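Long-range contact in putative 2,5-diketo-D-gluconic acid reductase B (Sinorhizobium meliloti, PDB 3UP8), which probably reduces carbonyl compounds such as methylglyoxal and 2,5-diketo-D-gluconate with NADPH, as an aldo/keto reductase: residues R62-E73 with D89-N100. Sequence-based numbering, arbitrary orientation.
Sequences RHVDTAQIYGNE and DVFLTTKVWVDN. With ACT (acetate ion), chain C.
His63 pairs with Phe91, Val64 with Leu92 and Asp65 with Thr93 where parallel strands 63-65 and 91-96, joined by helix 73-83 as a beta-alpha-beta unit, adjoin in the eight-stranded aldo/keto reductase barrel. Phe91 N to Arg62 O, Val64 N to Phe91 O, Thr93 N to Val64 O and Thr66 N to Thr93 O hydrogen-bond them. On the barrel-interior face the edge of Phe91 meets the His63 ring in a T-shaped pair (planes at 72°); one water links His63 NE2, Asp65 OD2 and Thr93 OG1, while His63 ND1 bonds Pro35 O. Val64 and Leu92 pack on the other face, against Val76. Beyond the strands, Gln68 OE1 accepts from Trp97 N (2.9 Å) and Asn100 ND2 (2.8 Å) on opposite faces of its amide plane, and Ile69 CD1 makes a CH-pi contact over the five-membered ring of Trp97. Thr94 OG1 donates to Glu73 OE2 (2.6 Å). Bent at its last torsion (chi4 73°), Lys95 sends NZ into a salt bridge on the syn side of Asp65 OD1 (2.5 Å) and hydrogen bonds to Thr66 O, from above the carbonyl plane, and Tyr70 OH (2.8 Å). Tyr70, Ala67 CB over its ring, donates from OH to an acetate, probably from the crystallisation liquor, also hydrogen-bonded to His128 NE2. This is consistent with the predicted roles of Tyr70 as proton donor and Lys95 in lowering its pKa, Asp65 and Thr66 O positioning the ammonium.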
loop_
_atom_site.group_PDB
_atom_site.type_symbol
_atom_site.label_atom_id
_atom_site.label_comp_id
_atom_site.label_asym_id
_atom_site.label_seq_id
_atom_site.Cartn_x
_atom_site.Cartn_y
_atom_site.Cartn_z
ATOM N N ARG A 62 0.161 -12.813 0.515
ATOM C CA ARG A 62 1.069 -12.936 -0.630
ATOM C C ARG A 62 1.533 -11.580 -1.169
ATOM O O ARG A 62 2.067 -11.492 -2.274
ATOM C CB ARG A 62 0.402 -13.729 -1.751
ATOM C CG ARG A 62 0.164 -15.206 -1.451
ATOM C CD ARG A 62 1.479 -15.986 -1.301
ATOM N NE ARG A 62 1.221 -17.397 -1.037
ATOM C CZ ARG A 62 1.074 -17.927 0.174
ATOM N NH1 ARG A 62 1.169 -17.172 1.253
ATOM N NH2 ARG A 62 0.825 -19.225 0.302
ATOM N N HIS A 63 1.302 -10.528 -0.396
ATOM C CA HIS A 63 1.681 -9.182 -0.768
ATOM C C HIS A 63 2.366 -8.630 0.466
ATOM O O HIS A 63 1.805 -8.636 1.549
ATOM C CB HIS A 63 0.414 -8.395 -1.176
ATOM C CG HIS A 63 0.614 -6.921 -1.346
ATOM N ND1 HIS A 63 -0.440 -6.062 -1.589
ATOM C CD2 HIS A 63 1.723 -6.147 -1.289
ATOM C CE1 HIS A 63 0.013 -4.826 -1.669
ATOM N NE2 HIS A 63 1.322 -4.849 -1.503
ATOM N N VAL A 64 3.624 -8.229 0.314
ATOM C CA VAL A 64 4.382 -7.656 1.419
ATOM C C VAL A 64 4.906 -6.285 0.996
ATOM O O VAL A 64 5.474 -6.152 -0.085
ATOM C CB VAL A 64 5.580 -8.544 1.842
ATOM C CG1 VAL A 64 6.317 -7.898 3.006
ATOM C CG2 VAL A 64 5.103 -9.965 2.233
ATOM N N ASP A 65 4.684 -5.292 1.855
ATOM C CA ASP A 65 5.040 -3.902 1.576
ATOM C C ASP A 65 6.042 -3.335 2.575
ATOM O O ASP A 65 5.807 -3.342 3.794
ATOM C CB ASP A 65 3.779 -3.036 1.541
ATOM C CG ASP A 65 4.076 -1.589 1.213
ATOM O OD1 ASP A 65 4.503 -0.844 2.134
ATOM O OD2 ASP A 65 3.865 -1.203 0.040
ATOM N N THR A 66 7.152 -2.811 2.053
ATOM C CA THR A 66 8.204 -2.218 2.886
ATOM C C THR A 66 8.756 -0.940 2.214
ATOM O O THR A 66 8.173 -0.459 1.232
ATOM C CB THR A 66 9.299 -3.282 3.224
ATOM O OG1 THR A 66 10.224 -2.765 4.191
ATOM C CG2 THR A 66 10.040 -3.740 1.955
ATOM N N ALA A 67 9.825 -0.366 2.770
ATOM C CA ALA A 67 10.397 0.893 2.281
ATOM C C ALA A 67 11.824 0.998 2.770
ATOM O O ALA A 67 12.154 0.460 3.816
ATOM C CB ALA A 67 9.597 2.086 2.788
ATOM N N GLN A 68 12.661 1.706 2.030
ATOM C CA GLN A 68 14.029 1.963 2.476
ATOM C C GLN A 68 14.052 2.613 3.860
ATOM O O GLN A 68 14.800 2.174 4.739
ATOM C CB GLN A 68 14.766 2.832 1.459
ATOM C CG GLN A 68 15.112 2.078 0.197
ATOM C CD GLN A 68 15.608 2.969 -0.944
ATOM O OE1 GLN A 68 15.654 4.195 -0.837
ATOM N NE2 GLN A 68 16.005 2.332 -2.031
ATOM N N ILE A 69 13.189 3.608 4.067
ATOM C CA ILE A 69 13.192 4.398 5.313
ATOM C C ILE A 69 12.689 3.651 6.537
ATOM O O ILE A 69 13.025 4.042 7.655
ATOM C CB ILE A 69 12.423 5.742 5.178
ATOM C CG1 ILE A 69 12.800 6.714 6.308
ATOM C CG2 ILE A 69 10.905 5.520 5.155
ATOM C CD1 ILE A 69 14.274 7.121 6.333
ATOM N N TYR A 70 11.877 2.606 6.353
ATOM C CA TYR A 70 11.375 1.850 7.518
ATOM C C TYR A 70 12.493 1.130 8.246
ATOM O O TYR A 70 12.358 0.841 9.417
ATOM C CB TYR A 70 10.308 0.797 7.168
ATOM C CG TYR A 70 9.124 1.274 6.382
ATOM C CD1 TYR A 70 8.720 2.613 6.395
ATOM C CD2 TYR A 70 8.373 0.362 5.647
ATOM C CE1 TYR A 70 7.607 3.029 5.655
ATOM C CE2 TYR A 70 7.272 0.768 4.909
ATOM C CZ TYR A 70 6.902 2.095 4.905
ATOM O OH TYR A 70 5.795 2.457 4.152
ATOM N N GLY A 71 13.588 0.828 7.556
ATOM C CA GLY A 71 14.719 0.155 8.192
ATOM C C GLY A 71 14.498 -1.322 8.482
ATOM O O GLY A 71 15.227 -1.918 9.264
ATOM N N ASN A 72 13.494 -1.934 7.862
ATOM C CA ASN A 72 13.231 -3.359 8.116
ATOM C C ASN A 72 13.276 -4.246 6.867
ATOM O O ASN A 72 12.809 -5.391 6.899
ATOM C CB ASN A 72 11.897 -3.523 8.857
ATOM C CG ASN A 72 10.731 -2.867 8.117
ATOM O OD1 ASN A 72 10.776 -2.689 6.901
ATOM N ND2 ASN A 72 9.684 -2.507 8.853
ATOM N N GLU A 73 13.847 -3.733 5.774
ATOM C CA GLU A 73 13.945 -4.525 4.533
ATOM C C GLU A 73 14.710 -5.835 4.730
ATOM O O GLU A 73 14.312 -6.883 4.193
ATOM C CB GLU A 73 14.622 -3.727 3.417
ATOM C CG GLU A 73 13.729 -2.709 2.712
ATOM C CD GLU A 73 14.533 -1.806 1.770
ATOM O OE1 GLU A 73 15.646 -1.358 2.164
ATOM O OE2 GLU A 73 14.065 -1.562 0.635
ATOM N N ASP A 89 5.509 -16.268 -6.212
ATOM C CA ASP A 89 4.181 -16.248 -5.586
ATOM C C ASP A 89 3.977 -15.064 -4.643
ATOM O O ASP A 89 2.860 -14.843 -4.168
ATOM C CB ASP A 89 3.923 -17.545 -4.804
ATOM C CG ASP A 89 3.815 -18.774 -5.704
ATOM O OD1 ASP A 89 3.675 -18.635 -6.941
ATOM O OD2 ASP A 89 3.866 -19.888 -5.151
ATOM N N VAL A 90 5.045 -14.328 -4.342
ATOM C CA VAL A 90 4.928 -13.180 -3.449
ATOM C C VAL A 90 5.009 -11.895 -4.266
ATOM O O VAL A 90 5.800 -11.797 -5.197
ATOM C CB VAL A 90 6.008 -13.176 -2.335
ATOM C CG1 VAL A 90 5.891 -11.934 -1.447
ATOM C CG2 VAL A 90 5.892 -14.433 -1.459
ATOM N N PHE A 91 4.179 -10.926 -3.911
ATOM C CA PHE A 91 4.250 -9.591 -4.503
ATOM C C PHE A 91 4.960 -8.677 -3.514
ATOM O O PHE A 91 4.441 -8.390 -2.431
ATOM C CB PHE A 91 2.850 -9.071 -4.812
ATOM C CG PHE A 91 2.849 -7.821 -5.636
ATOM C CD1 PHE A 91 2.608 -7.879 -6.999
ATOM C CD2 PHE A 91 3.118 -6.592 -5.048
ATOM C CE1 PHE A 91 2.632 -6.707 -7.788
ATOM C CE2 PHE A 91 3.143 -5.425 -5.818
ATOM C CZ PHE A 91 2.901 -5.490 -7.188
ATOM N N LEU A 92 6.155 -8.227 -3.884
ATOM C CA LEU A 92 7.005 -7.502 -2.945
ATOM C C LEU A 92 7.198 -6.062 -3.395
ATOM O O LEU A 92 7.632 -5.818 -4.506
ATOM C CB LEU A 92 8.358 -8.226 -2.748
ATOM C CG LEU A 92 9.438 -7.550 -1.870
ATOM C CD1 LEU A 92 9.018 -7.366 -0.394
ATOM C CD2 LEU A 92 10.790 -8.283 -1.959
ATOM N N THR A 93 6.879 -5.123 -2.510
ATOM C CA THR A 93 6.987 -3.703 -2.796
ATOM C C THR A 93 8.007 -3.052 -1.883
ATOM O O THR A 93 7.989 -3.297 -0.679
ATOM C CB THR A 93 5.634 -3.030 -2.512
ATOM O OG1 THR A 93 4.649 -3.615 -3.365
ATOM C CG2 THR A 93 5.691 -1.492 -2.724
ATOM N N THR A 94 8.899 -2.236 -2.444
ATOM C CA THR A 94 9.651 -1.287 -1.609
ATOM C C THR A 94 9.549 0.131 -2.172
ATOM O O THR A 94 8.903 0.356 -3.205
ATOM C CB THR A 94 11.114 -1.753 -1.282
ATOM O OG1 THR A 94 11.634 -0.968 -0.198
ATOM C CG2 THR A 94 12.044 -1.667 -2.515
ATOM N N LYS A 95 10.146 1.087 -1.467
ATOM C CA LYS A 95 10.003 2.500 -1.802
ATOM C C LYS A 95 11.355 3.189 -1.701
ATOM O O LYS A 95 12.104 2.977 -0.745
ATOM C CB LYS A 95 9.018 3.181 -0.840
ATOM C CG LYS A 95 7.691 2.431 -0.661
ATOM C CD LYS A 95 6.721 3.186 0.245
ATOM C CE LYS A 95 5.510 2.333 0.620
ATOM N NZ LYS A 95 5.819 1.235 1.613
ATOM N N VAL A 96 11.655 4.019 -2.692
ATOM C CA VAL A 96 12.862 4.854 -2.661
ATOM C C VAL A 96 12.664 6.075 -1.763
ATOM O O VAL A 96 11.739 6.860 -1.965
ATOM C CB VAL A 96 13.254 5.298 -4.082
ATOM C CG1 VAL A 96 14.528 6.123 -4.061
ATOM C CG2 VAL A 96 13.392 4.086 -4.970
ATOM N N TRP A 97 13.533 6.205 -0.764
ATOM C CA TRP A 97 13.507 7.317 0.172
ATOM C C TRP A 97 14.009 8.574 -0.526
ATOM O O TRP A 97 14.876 8.514 -1.408
ATOM C CB TRP A 97 14.376 7.022 1.403
ATOM C CG TRP A 97 14.326 8.127 2.448
ATOM C CD1 TRP A 97 15.386 8.822 2.960
ATOM C CD2 TRP A 97 13.154 8.662 3.070
ATOM N NE1 TRP A 97 14.945 9.750 3.873
ATOM C CE2 TRP A 97 13.578 9.678 3.956
ATOM C CE3 TRP A 97 11.780 8.378 2.969
ATOM C CZ2 TRP A 97 12.682 10.411 4.739
ATOM C CZ3 TRP A 97 10.882 9.110 3.755
ATOM C CH2 TRP A 97 11.341 10.113 4.626
ATOM N N VAL A 98 13.450 9.713 -0.132
ATOM C CA VAL A 98 13.712 10.980 -0.814
ATOM C C VAL A 98 15.204 11.373 -0.821
ATOM O O VAL A 98 15.627 12.094 -1.704
ATOM C CB VAL A 98 12.855 12.139 -0.235
ATOM C CG1 VAL A 98 11.341 11.812 -0.318
ATOM C CG2 VAL A 98 13.246 12.469 1.205
ATOM N N ASP A 99 15.995 10.905 0.152
ATOM C CA ASP A 99 17.439 11.232 0.177
ATOM C C ASP A 99 18.169 10.559 -0.984
ATOM O O ASP A 99 19.303 10.908 -1.317
ATOM C CB ASP A 99 18.086 10.784 1.500
ATOM C CG ASP A 99 17.649 11.630 2.698
ATOM O OD1 ASP A 99 17.057 12.722 2.519
ATOM O OD2 ASP A 99 17.917 11.192 3.835
ATOM N N ASN A 100 17.519 9.572 -1.585
ATOM C CA ASN A 100 18.118 8.802 -2.655
ATOM C C ASN A 100 17.596 9.170 -4.045
ATOM O O ASN A 100 17.747 8.396 -4.991
ATOM C CB ASN A 100 17.909 7.307 -2.396
ATOM C CG ASN A 100 18.553 6.838 -1.099
ATOM O OD1 ASN A 100 19.596 7.346 -0.688
ATOM N ND2 ASN A 100 17.930 5.860 -0.452
HETATM C C ACT C . 4.445 5.483 5.080
HETATM O O ACT C . 4.058 4.352 4.714
HETATM O OXT ACT C . 5.668 5.662 5.045
HETATM C CH3 ACT C . 3.518 6.568 5.531
HETATM O O HOH W 1 2.448 -2.356 -1.963
HETATM O O HOH W 2 11.752 4.822 1.936
#